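Local coordinates for kinase-associated protein B (Bacillus cereus, PDB 1Y71) that is of unknown function but probably associates with a protein kinase and may act in the signalling pathway of that kinase, at residues 12-17 with 35-40; 22-27 with 86-91; 97-102 with 123-128; 104-107 with 112-115. All coordinates share one frame; numbering follows the deposited sequence.

Contact 1. Residues 12-17 with 35-40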
loop_
_atom_site.group_PDB
_atom_site.type_symbol
_atom_site.label_atom_id
_atom_site.label_comp_id
_atom_site.label_asym_id
_atom_site.label_seq_id
_atom_site.Cartn_x
_atom_site.Cartn_y
_atom_site.Cartn_z
ATOM N N GLU B 12 -5.115 -1.075 -12.856
ATOM C CA GLU B 12 -4.868 -2.433 -12.367
ATOM C C GLU B 12 -3.648 -2.487 -11.451
ATOM O O GLU B 12 -2.589 -1.952 -11.792
ATOM C CB GLU B 12 -4.744 -3.394 -13.540
ATOM C CG GLU B 12 -4.356 -4.814 -13.155
ATOM C CD GLU B 12 -4.814 -5.834 -14.184
ATOM O OE1 GLU B 12 -4.598 -7.029 -13.931
ATOM O OE2 GLU B 12 -5.391 -5.447 -15.231
ATOM N N ILE B 13 -3.801 -3.141 -10.299
ATOM C CA ILE B 13 -2.682 -3.413 -9.381
ATOM C C ILE B 13 -1.894 -4.628 -9.858
ATOM O O ILE B 13 -2.475 -5.694 -10.125
ATOM C CB ILE B 13 -3.145 -3.609 -7.914
ATOM C CG1 ILE B 13 -4.007 -2.421 -7.475
ATOM C CG2 ILE B 13 -1.935 -3.763 -6.988
ATOM C CD1 ILE B 13 -3.307 -1.042 -7.679
ATOM N N VAL B 14 -0.579 -4.452 -9.994
ATOM C CA VAL B 14 0.295 -5.479 -10.598
ATOM C C VAL B 14 1.630 -5.560 -9.858
ATOM O O VAL B 14 1.906 -4.737 -9.016
ATOM C CB VAL B 14 0.564 -5.150 -12.084
ATOM C CG1 VAL B 14 -0.763 -5.204 -12.913
ATOM C CG2 VAL B 14 1.275 -3.763 -12.207
ATOM N N THR B 15 2.421 -6.598 -10.128
ATOM C CA THR B 15 3.818 -6.610 -9.763
ATOM C C THR B 15 4.583 -6.351 -11.070
ATOM O O THR B 15 4.075 -6.651 -12.167
ATOM C CB THR B 15 4.268 -7.979 -9.164
ATOM O OG1 THR B 15 3.999 -8.995 -10.120
ATOM C CG2 THR B 15 3.511 -8.345 -7.858
ATOM N N GLY B 16 5.784 -5.776 -10.957
ATOM C CA GLY B 16 6.637 -5.469 -12.106
ATOM C C GLY B 16 8.086 -5.729 -11.723
ATOM O O GLY B 16 8.523 -5.425 -10.597
ATOM N N ILE B 17 8.832 -6.279 -12.668
ATOM C CA ILE B 17 10.241 -6.546 -12.479
ATOM C C ILE B 17 10.966 -5.553 -13.353
ATOM O O ILE B 17 10.640 -5.440 -14.548
ATOM C CB ILE B 17 10.615 -7.985 -12.901
ATOM C CG1 ILE B 17 9.953 -8.991 -11.952
ATOM C CG2 ILE B 17 12.184 -8.143 -12.854
ATOM C CD1 ILE B 17 10.014 -10.473 -12.464
ATOM N N TYR B 35 4.022 -1.608 -20.226
ATOM C CA TYR B 35 3.124 -0.848 -19.383
ATOM C C TYR B 35 3.920 0.167 -18.614
ATOM O O TYR B 35 5.029 -0.122 -18.180
ATOM C CB TYR B 35 2.411 -1.780 -18.401
ATOM C CG TYR B 35 1.497 -2.737 -19.114
ATOM C CD1 TYR B 35 0.206 -2.346 -19.466
ATOM C CD2 TYR B 35 1.935 -4.031 -19.469
ATOM C CE1 TYR B 35 -0.635 -3.187 -20.145
ATOM C CE2 TYR B 35 1.089 -4.894 -20.159
ATOM C CZ TYR B 35 -0.204 -4.458 -20.489
ATOM O OH TYR B 35 -1.078 -5.284 -21.166
ATOM N N VAL B 36 3.332 1.349 -18.428
ATOM C CA VAL B 36 3.859 2.310 -17.494
ATOM C C VAL B 36 3.262 1.892 -16.147
ATOM O O VAL B 36 2.034 1.725 -16.027
ATOM C CB VAL B 36 3.495 3.788 -17.855
ATOM C CG1 VAL B 36 4.132 4.717 -16.877
ATOM C CG2 VAL B 36 3.989 4.131 -19.294
ATOM N N VAL B 37 4.141 1.686 -15.161
ATOM C CA VAL B 37 3.742 1.249 -13.816
ATOM C C VAL B 37 4.149 2.323 -12.807
ATOM O O VAL B 37 5.326 2.733 -12.762
ATOM C CB VAL B 37 4.396 -0.154 -13.480
ATOM C CG1 VAL B 37 4.148 -0.595 -12.020
ATOM C CG2 VAL B 37 3.897 -1.238 -14.469
ATOM N N LYS B 38 3.176 2.780 -12.015
ATOM C CA LYS B 38 3.433 3.667 -10.896
ATOM C C LYS B 38 3.769 2.819 -9.679
ATOM O O LYS B 38 2.928 2.052 -9.185
ATOM C CB LYS B 38 2.218 4.566 -10.635
ATOM C CG LYS B 38 2.359 5.638 -9.525
ATOM C CD LYS B 38 0.963 6.007 -8.942
ATOM C CE LYS B 38 0.174 7.064 -9.698
ATOM N NZ LYS B 38 -1.312 7.082 -9.245
ATOM N N VAL B 39 4.983 2.993 -9.172
ATOM C CA VAL B 39 5.501 2.159 -8.077
ATOM C C VAL B 39 4.805 2.514 -6.755
ATOM O O VAL B 39 4.738 3.687 -6.352
ATOM C CB VAL B 39 7.039 2.296 -7.934
ATOM C CG1 VAL B 39 7.571 1.577 -6.680
ATOM C CG2 VAL B 39 7.731 1.786 -9.157
ATOM N N LEU B 40 4.288 1.487 -6.081
ATOM C CA LEU B 40 3.667 1.684 -4.762
ATOM C C LEU B 40 4.401 1.024 -3.593
ATOM O O LEU B 40 4.293 1.476 -2.436
ATOM C CB LEU B 40 2.213 1.203 -4.788
ATOM C CG LEU B 40 1.321 1.904 -5.802
ATOM C CD1 LEU B 40 -0.040 1.171 -5.919
ATOM C CD2 LEU B 40 1.114 3.434 -5.528
#
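I13 and V14 meet L40 and V37 across an intervening strand: segments 12-17 and 35-40 both pair antiparallel with strand 21-31 rather than with each other, and the sheet twists so strongly that the two chains run nearly crosswise. All four touching residues are buried, and the touch is purely apolar. V14 and V37 come together over G25, a residue of the middle strand with no side chain to stand between them. The branch CG2 of V14 lies 4.3 Å from CG1 of V37, and this V37 methyl is the one anti to the backbone N (chi1 173°). I76 packs on V37 and V81 on V14, which draws strands 73-77 and 81-83 into the same apolar interior.

The second pair occupies the other face. There the chain of I13 is folded at its second torsion (chi2 -54°), and this bend turns CD1 toward L40, whose CD1 it reaches at 4.3 Å. This pair borders the second subunit: I13 packs on E26 of that subunit and L40 on I88 of that subunit. Neighbouring residues of one strand thus serve the core of the chain and its dimer contact. The strong twist and the antiparallel strand order 73-77, 34-42, 21-31, 13-18, 81-83 are consistent with a small SH3-like barrel, in keeping with the SH3 clan of this family.

Contact 2. Residues 22-27 with 86-91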
loop_
_atom_site.group_PDB
_atom_site.type_symbol
_atom_site.label_atom_id
_atom_site.label_comp_id
_atom_site.label_asym_id
_atom_site.label_seq_id
_atom_site.Cartn_x
_atom_site.Cartn_y
_atom_site.Cartn_z
ATOM N N LYS B 22 11.917 -5.944 -7.912
ATOM C CA LYS B 22 10.515 -6.337 -8.100
ATOM C C LYS B 22 9.641 -5.453 -7.239
ATOM O O LYS B 22 9.941 -5.252 -6.046
ATOM C CB LYS B 22 10.291 -7.815 -7.740
ATOM C CG LYS B 22 8.914 -8.295 -8.197
ATOM C CD LYS B 22 8.722 -9.851 -7.988
ATOM C CE LYS B 22 7.489 -10.346 -8.728
ATOM N NZ LYS B 22 7.338 -11.829 -8.519
ATOM N N TYR B 23 8.568 -4.934 -7.846
ATOM C CA TYR B 23 7.710 -3.913 -7.239
ATOM C C TYR B 23 6.226 -4.252 -7.335
ATOM O O TYR B 23 5.793 -4.962 -8.241
ATOM C CB TYR B 23 7.951 -2.538 -7.961
ATOM C CG TYR B 23 9.417 -2.131 -7.943
ATOM C CD1 TYR B 23 9.936 -1.436 -6.873
ATOM C CD2 TYR B 23 10.305 -2.559 -8.945
ATOM C CE1 TYR B 23 11.288 -1.098 -6.825
ATOM C CE2 TYR B 23 11.652 -2.233 -8.903
ATOM C CZ TYR B 23 12.138 -1.495 -7.850
ATOM O OH TYR B 23 13.478 -1.171 -7.776
ATOM N N ILE B 24 5.445 -3.719 -6.403
ATOM C CA ILE B 24 3.985 -3.654 -6.566
ATOM C C ILE B 24 3.695 -2.263 -7.064
ATOM O O ILE B 24 4.264 -1.265 -6.557
ATOM C CB ILE B 24 3.252 -3.946 -5.232
ATOM C CG1 ILE B 24 3.511 -5.402 -4.852
ATOM C CG2 ILE B 24 1.740 -3.531 -5.286
ATOM C CD1 ILE B 24 3.341 -5.726 -3.372
ATOM N N GLY B 25 2.816 -2.174 -8.054
ATOM C CA GLY B 25 2.466 -0.862 -8.619
ATOM C C GLY B 25 1.113 -0.822 -9.274
ATOM O O GLY B 25 0.330 -1.766 -9.195
ATOM N N GLU B 26 0.837 0.289 -9.924
ATOM C CA GLU B 26 -0.438 0.468 -10.592
ATOM C C GLU B 26 -0.213 0.771 -12.077
ATOM O O GLU B 26 0.630 1.596 -12.417
ATOM C CB GLU B 26 -1.215 1.595 -9.882
ATOM C CG GLU B 26 -2.565 1.882 -10.486
ATOM C CD GLU B 26 -3.148 3.186 -10.012
ATOM O OE1 GLU B 26 -2.450 3.974 -9.328
ATOM O OE2 GLU B 26 -4.322 3.423 -10.355
ATOM N N VAL B 27 -0.907 0.065 -12.957
ATOM C CA VAL B 27 -0.809 0.359 -14.388
ATOM C C VAL B 27 -1.418 1.743 -14.636
ATOM O O VAL B 27 -2.565 1.989 -14.265
ATOM C CB VAL B 27 -1.493 -0.734 -15.245
ATOM C CG1 VAL B 27 -1.571 -0.323 -16.737
ATOM C CG2 VAL B 27 -0.757 -2.083 -15.072
ATOM N N GLY B 86 -2.873 -9.074 -3.822
ATOM C CA GLY B 86 -2.547 -9.089 -2.387
ATOM C C GLY B 86 -2.697 -7.677 -1.805
ATOM O O GLY B 86 -3.060 -6.729 -2.532
ATOM N N GLU B 87 -2.398 -7.544 -0.504
ATOM C CA GLU B 87 -2.396 -6.232 0.143
ATOM C C GLU B 87 -1.210 -5.448 -0.349
ATOM O O GLU B 87 -0.197 -6.023 -0.750
ATOM C CB GLU B 87 -2.395 -6.339 1.686
ATOM C CG GLU B 87 -3.696 -6.949 2.260
ATOM C CD GLU B 87 -3.732 -6.934 3.764
ATOM O OE1 GLU B 87 -2.772 -6.444 4.382
ATOM O OE2 GLU B 87 -4.722 -7.417 4.348
ATOM N N ILE B 88 -1.354 -4.131 -0.346
ATOM C CA ILE B 88 -0.270 -3.265 -0.759
ATOM C C ILE B 88 0.443 -2.779 0.506
ATOM O O ILE B 88 -0.157 -2.097 1.349
ATOM C CB ILE B 88 -0.770 -2.070 -1.626
ATOM C CG1 ILE B 88 -1.538 -2.597 -2.850
ATOM C CG2 ILE B 88 0.432 -1.152 -2.029
ATOM C CD1 ILE B 88 -2.158 -1.518 -3.654
ATOM N N PRO B 89 1.715 -3.147 0.663
ATOM C CA PRO B 89 2.446 -2.722 1.841
ATOM C C PRO B 89 2.781 -1.239 1.754
ATOM O O PRO B 89 2.777 -0.677 0.671
ATOM C CB PRO B 89 3.749 -3.530 1.787
ATOM C CG PRO B 89 3.884 -4.005 0.424
ATOM C CD PRO B 89 2.521 -3.988 -0.241
ATOM N N ASP B 90 3.073 -0.639 2.902
ATOM C CA ASP B 90 3.596 0.713 2.959
ATOM C C ASP B 90 4.937 0.757 2.247
ATOM O O ASP B 90 5.798 -0.112 2.496
ATOM C CB ASP B 90 3.810 1.124 4.415
ATOM C CG ASP B 90 4.415 2.489 4.530
ATOM O OD1 ASP B 90 5.640 2.632 4.821
ATOM O OD2 ASP B 90 3.636 3.427 4.338
ATOM N N TYR B 91 5.128 1.751 1.370
ATOM C CA TYR B 91 6.292 1.764 0.490
ATOM C C TYR B 91 7.544 1.703 1.377
ATOM O O TYR B 91 8.427 0.870 1.172
ATOM C CB TYR B 91 6.353 3.036 -0.402
ATOM C CG TYR B 91 7.687 3.141 -1.145
ATOM C CD1 TYR B 91 7.841 2.598 -2.416
ATOM C CD2 TYR B 91 8.781 3.757 -0.555
ATOM C CE1 TYR B 91 9.050 2.654 -3.082
ATOM C CE2 TYR B 91 10.022 3.835 -1.205
ATOM C CZ TYR B 91 10.149 3.289 -2.461
ATOM O OH TYR B 91 11.371 3.361 -3.082
#
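I24 projects from strand 21-31 onto the irregular segment 86-91 and divides its two ends between I88 and P89. Its CG1 stands anti to the carbonyl carbon (chi1 -66°) and the chain then runs on nearly extended, carrying CD1 outward. That methyl reaches the CD corner of P89 end-on, with CD1 of I24 3.7 Å from CD of P89. The branch methyl takes the other neighbour: CG2 of I24 lies 4.2 Å from CG1 of I88. I88 has a similar first torsion, its CG1 also anti to the carbonyl carbon, and the two isoleucines pass each other at a slant. No polar group joins the segments; the carbonyl of E87 is held instead by the hydroxyl of Y84.

In fold terms the contact sets the linker between the last strand of the SH3-like barrel and the first helix against the barrel's outside. P89 also packs on A41 of strand 34-42, so the linker spans two adjacent strands. Immediately beyond it D90 is the N-cap of helix 91-104, its OD1 hydrogen-bonded to the backbone N of E93. Y23 and Y91 extend the contact at its helical end without touching directly; their hydroxyls are hydrogen-bonded to the backbone of one residue, Y23 OH to L68 N and Y91 OH to L68 O. The linker also borders the second subunit, where I88 packs on I88 of that subunit and Y91 on E87 of that subunit. E87 OE2 is hydrogen-bonded to T92 OG1 of the second subunit.

Contact 3. Residues 97-102 with 123-128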
loop_
_atom_site.group_PDB
_atom_site.type_symbol
_atom_site.label_atom_id
_atom_site.label_comp_id
_atom_site.label_asym_id
_atom_site.label_seq_id
_atom_site.Cartn_x
_atom_site.Cartn_y
_atom_site.Cartn_z
ATOM N N LEU B 97 12.082 -3.753 4.540
ATOM C CA LEU B 97 12.014 -5.220 4.483
ATOM C C LEU B 97 12.798 -5.825 3.330
ATOM O O LEU B 97 13.659 -6.698 3.553
ATOM C CB LEU B 97 10.565 -5.705 4.429
ATOM C CG LEU B 97 10.331 -7.223 4.374
ATOM C CD1 LEU B 97 10.756 -7.894 5.698
ATOM C CD2 LEU B 97 8.871 -7.578 4.057
ATOM N N ALA B 98 12.532 -5.368 2.111
ATOM C CA ALA B 98 13.230 -5.846 0.916
ATOM C C ALA B 98 14.775 -5.784 1.090
ATOM O O ALA B 98 15.526 -6.713 0.750
ATOM C CB ALA B 98 12.791 -5.025 -0.308
ATOM N N LEU B 99 15.234 -4.689 1.652
ATOM C CA LEU B 99 16.641 -4.474 1.880
ATOM C C LEU B 99 17.218 -5.428 2.930
ATOM O O LEU B 99 18.304 -6.001 2.737
ATOM C CB LEU B 99 16.859 -3.029 2.316
ATOM C CG LEU B 99 18.267 -2.490 2.200
ATOM C CD1 LEU B 99 18.690 -2.523 0.754
ATOM C CD2 LEU B 99 18.287 -1.015 2.771
ATOM N N GLU B 100 16.495 -5.596 4.031
ATOM C CA GLU B 100 16.955 -6.520 5.088
ATOM C C GLU B 100 17.022 -7.949 4.547
ATOM O O GLU B 100 18.013 -8.680 4.791
ATOM C CB GLU B 100 16.113 -6.411 6.359
ATOM C CG GLU B 100 16.482 -5.154 7.161
ATOM C CD GLU B 100 15.374 -4.636 8.056
ATOM O OE1 GLU B 100 14.285 -5.276 8.138
ATOM O OE2 GLU B 100 15.601 -3.570 8.692
ATOM N N THR B 101 16.020 -8.316 3.741
ATOM C CA THR B 101 15.985 -9.629 3.080
ATOM C C THR B 101 17.204 -9.873 2.198
ATOM O O THR B 101 17.865 -10.933 2.301
ATOM C CB THR B 101 14.640 -9.831 2.297
ATOM O OG1 THR B 101 13.586 -9.832 3.243
ATOM C CG2 THR B 101 14.577 -11.133 1.478
ATOM N N GLN B 102 17.524 -8.893 1.358
ATOM C CA GLN B 102 18.666 -9.002 0.477
ATOM C C GLN B 102 19.979 -9.097 1.261
ATOM O O GLN B 102 20.869 -9.899 0.924
ATOM C CB GLN B 102 18.744 -7.811 -0.464
ATOM C CG GLN B 102 19.855 -7.949 -1.529
ATOM C CD GLN B 102 19.848 -6.800 -2.493
ATOM O OE1 GLN B 102 19.191 -5.783 -2.255
ATOM N NE2 GLN B 102 20.524 -6.959 -3.606
ATOM N N GLN B 123 25.170 1.167 3.024
ATOM C CA GLN B 123 25.130 2.593 2.721
ATOM C C GLN B 123 23.778 3.022 2.180
ATOM O O GLN B 123 23.243 4.067 2.597
ATOM C CB GLN B 123 26.213 2.983 1.708
ATOM C CG GLN B 123 26.360 4.504 1.515
ATOM C CD GLN B 123 26.539 5.248 2.835
ATOM O OE1 GLN B 123 27.323 4.832 3.685
ATOM N NE2 GLN B 123 25.790 6.345 3.018
ATOM N N LEU B 124 23.252 2.252 1.229
ATOM C CA LEU B 124 21.936 2.549 0.645
ATOM C C LEU B 124 20.875 2.709 1.736
ATOM O O LEU B 124 20.040 3.614 1.680
ATOM C CB LEU B 124 21.515 1.468 -0.346
ATOM C CG LEU B 124 21.906 1.610 -1.812
ATOM C CD1 LEU B 124 21.354 0.437 -2.550
ATOM C CD2 LEU B 124 21.374 2.921 -2.405
ATOM N N LYS B 125 20.947 1.833 2.735
ATOM C CA LYS B 125 20.065 1.867 3.895
ATOM C C LYS B 125 20.123 3.237 4.597
ATOM O O LYS B 125 19.102 3.759 5.048
ATOM C CB LYS B 125 20.443 0.745 4.867
ATOM C CG LYS B 125 19.605 0.726 6.144
ATOM C CD LYS B 125 19.910 -0.465 7.041
ATOM C CE LYS B 125 19.097 -0.336 8.346
ATOM N NZ LYS B 125 18.785 -1.658 8.980
ATOM N N LYS B 126 21.318 3.823 4.655
ATOM C CA LYS B 126 21.482 5.136 5.274
ATOM C C LYS B 126 20.942 6.216 4.344
ATOM O O LYS B 126 20.237 7.124 4.784
ATOM C CB LYS B 126 22.947 5.374 5.645
ATOM C CG LYS B 126 23.473 4.339 6.619
ATOM C CD LYS B 126 24.917 4.641 7.039
ATOM C CE LYS B 126 25.412 3.654 8.089
ATOM N NZ LYS B 126 26.895 3.686 8.196
ATOM N N ASP B 127 21.237 6.080 3.050
ATOM C CA ASP B 127 20.793 7.033 2.042
ATOM C C ASP B 127 19.266 7.137 1.935
ATOM O O ASP B 127 18.723 8.222 1.730
ATOM C CB ASP B 127 21.381 6.671 0.689
ATOM C CG ASP B 127 22.906 6.733 0.677
ATOM O OD1 ASP B 127 23.497 7.319 1.611
ATOM O OD2 ASP B 127 23.502 6.196 -0.277
ATOM N N TYR B 128 18.591 6.000 2.079
ATOM C CA TYR B 128 17.136 5.934 2.009
ATOM C C TYR B 128 16.409 6.532 3.221
ATOM O O TYR B 128 15.175 6.686 3.189
ATOM C CB TYR B 128 16.703 4.488 1.920
ATOM C CG TYR B 128 17.014 3.775 0.615
ATOM C CD1 TYR B 128 16.939 4.429 -0.606
ATOM C CD2 TYR B 128 17.278 2.412 0.616
ATOM C CE1 TYR B 128 17.184 3.744 -1.804
ATOM C CE2 TYR B 128 17.511 1.716 -0.573
ATOM C CZ TYR B 128 17.462 2.384 -1.768
ATOM O OH TYR B 128 17.702 1.669 -2.919
#
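L99 drives its CD2 methyl into the backbone side of K125, and here the two segments are most tightly fitted. CD2 of L99 lies 3.5 Å from CB of K125, closer than ordinary carbon contact, and 3.6 Å from CA of the same lysine. The leucine's CG is anti to its own backbone N (chi1 -162°), which sends the branched end across to the facing helix. The same methyl also approaches the edge of the Y128 ring near its plane, with CD2 of L99 4.2 Å from CD2 of Y128. L121, one turn earlier on helix 112-127, packs on L99 as well.

Helices 91-104 and 112-127 run in opposite directions and form an antiparallel helical hairpin, the C-terminal part of the chain beyond the SH3-like barrel. The phenol end of Y128 leaves the hairpin and is hydrogen-bonded to H45 NE2 and A67 N, tying the C-terminal end of the hairpin to the long loop of the barrel.

Toward solvent the contact is much looser. From the tight spot at CB, the fully extended chain of K125 runs out to a long salt bridge, NZ of K125 standing 3.7 Å from OE2 of E100. That carboxylate has a stronger partner in K96 on its own helix, so the lysine's hold on it is probably modest.

Contact 4. Residues 104-107 with 112-115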
loop_
_atom_site.group_PDB
_atom_site.type_symbol
_atom_site.label_atom_id
_atom_site.label_comp_id
_atom_site.label_asym_id
_atom_site.label_seq_id
_atom_site.Cartn_x
_atom_site.Cartn_y
_atom_site.Cartn_z
ATOM N N ASN B 104 20.352 -10.184 4.384
ATOM C CA ASN B 104 20.342 -11.513 4.990
ATOM C C ASN B 104 20.638 -12.649 4.017
ATOM O O ASN B 104 21.152 -13.710 4.426
ATOM C CB ASN B 104 19.014 -11.768 5.706
ATOM C CG ASN B 104 18.892 -10.985 6.997
ATOM O OD1 ASN B 104 19.894 -10.632 7.614
ATOM N ND2 ASN B 104 17.669 -10.753 7.438
ATOM N N SER B 105 20.314 -12.441 2.742
ATOM C CA SER B 105 20.551 -13.446 1.722
ATOM C C SER B 105 22.025 -13.818 1.575
ATOM O O SER B 105 22.324 -14.868 1.035
ATOM C CB SER B 105 19.959 -13.054 0.355
ATOM O OG SER B 105 20.830 -12.215 -0.396
ATOM N N PHE B 106 22.922 -12.953 2.049
ATOM C CA PHE B 106 24.354 -13.181 1.938
ATOM C C PHE B 106 24.944 -13.891 3.160
ATOM O O PHE B 106 26.125 -14.120 3.198
ATOM C CB PHE B 106 25.093 -11.856 1.708
ATOM C CG PHE B 106 24.742 -11.179 0.414
ATOM C CD1 PHE B 106 25.067 -11.767 -0.812
ATOM C CD2 PHE B 106 24.107 -9.938 0.415
ATOM C CE1 PHE B 106 24.764 -11.132 -2.010
ATOM C CE2 PHE B 106 23.794 -9.291 -0.797
ATOM C CZ PHE B 106 24.126 -9.904 -2.003
ATOM N N SER B 107 24.114 -14.233 4.142
ATOM C CA SER B 107 24.578 -14.755 5.424
ATOM C C SER B 107 25.587 -15.908 5.371
ATOM O O SER B 107 26.441 -16.000 6.231
ATOM C CB SER B 107 23.400 -15.132 6.317
ATOM O OG SER B 107 22.849 -16.358 5.898
ATOM N N PRO B 112 33.755 -12.430 -2.655
ATOM C CA PRO B 112 33.960 -10.981 -2.844
ATOM C C PRO B 112 32.693 -10.213 -3.286
ATOM O O PRO B 112 32.539 -9.049 -2.896
ATOM C CB PRO B 112 35.031 -10.924 -3.931
ATOM C CG PRO B 112 35.821 -12.200 -3.707
ATOM C CD PRO B 112 34.755 -13.214 -3.414
ATOM N N PHE B 113 31.808 -10.856 -4.059
ATOM C CA PHE B 113 30.602 -10.178 -4.573
ATOM C C PHE B 113 29.649 -9.883 -3.419
ATOM O O PHE B 113 29.118 -8.774 -3.307
ATOM C CB PHE B 113 29.887 -10.989 -5.677
ATOM C CG PHE B 113 28.521 -10.417 -6.069
ATOM C CD1 PHE B 113 28.415 -9.376 -6.993
ATOM C CD2 PHE B 113 27.354 -10.916 -5.498
ATOM C CE1 PHE B 113 27.145 -8.833 -7.332
ATOM C CE2 PHE B 113 26.095 -10.390 -5.822
ATOM C CZ PHE B 113 25.994 -9.351 -6.740
ATOM N N ALA B 114 29.455 -10.875 -2.558
ATOM C CA ALA B 114 28.697 -10.700 -1.312
ATOM C C ALA B 114 29.267 -9.578 -0.445
ATOM O O ALA B 114 28.508 -8.726 0.011
ATOM C CB ALA B 114 28.639 -11.994 -0.548
ATOM N N GLU B 115 30.597 -9.558 -0.243
ATOM C CA GLU B 115 31.246 -8.522 0.581
ATOM C C GLU B 115 30.905 -7.124 0.082
ATOM O O GLU B 115 30.444 -6.268 0.835
ATOM C CB GLU B 115 32.784 -8.673 0.644
ATOM C CG GLU B 115 33.397 -7.839 1.814
ATOM C CD GLU B 115 34.850 -7.392 1.591
ATOM O OE1 GLU B 115 35.566 -7.984 0.751
ATOM O OE2 GLU B 115 35.285 -6.432 2.280
#
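F106 brings its ring up to A114 where the antiparallel helical hairpin turns from helix 91-104 to helix 112-127. The closest approach is made by the methyl group, CB of A114 lying 3.6 Å from CD1 of F106, at a slant to the ring. The alanine backbone adds to the touch, with its CA 3.8 Å from the same ring atom. A second aromatic residue joins at the next ring atom: CE2 of F113 is 4.1 Å from CE1 of F106. The two phenyl groups are inclined to each other and meet at a single pair of atoms, so this is a glancing touch and not a stack.

Of the three residues A114 is the buried one, while F113 lies largely at the surface, where V47 of the barrel's long loop packs on it. With CG anti to the carbonyl carbon (chi1 -64°), the F106 ring is directed at helix 112-127; S117 and L121, further along that helix, pack on it too. The ring therefore spans the first turns of helix 112-127.

Further out, backbone and hydroxyl bonds position these groups. At the helix start, the N of A114 is hydrogen-bonded to OG of S111. On the other side, residues 104-107 form a type I beta turn, closed by a bond of 3.0 Å from N of S107 to O of N104. Within that turn OG of S105 is hydrogen-bonded to the carbonyl O of Q102 and sits 4.0 Å above the F106 ring, over its centre.

In the fold
Contacts 1 and 2 belong to the barrel and adjoin each other, their centres 7 Å apart. They share its sheet, with strand 21-31 of contact 2 lying between the two strands of contact 1, and their segments interleave along the chain. Both also border the second subunit. Contacts 3 and 4 follow in sequence, both on the helical hairpin; contact 4 is nested in the loop closed by contact 3, with centres 14 Å apart and helix 112-127 in common. Contact 2 leads from one part to the other, since segment 86-91 runs into helix 91-104. Contacts 1 and 4 lie about 29 Å apart between centres, so the far end of the hairpin lies well away from the subunit interface that contacts 1 and 2 border.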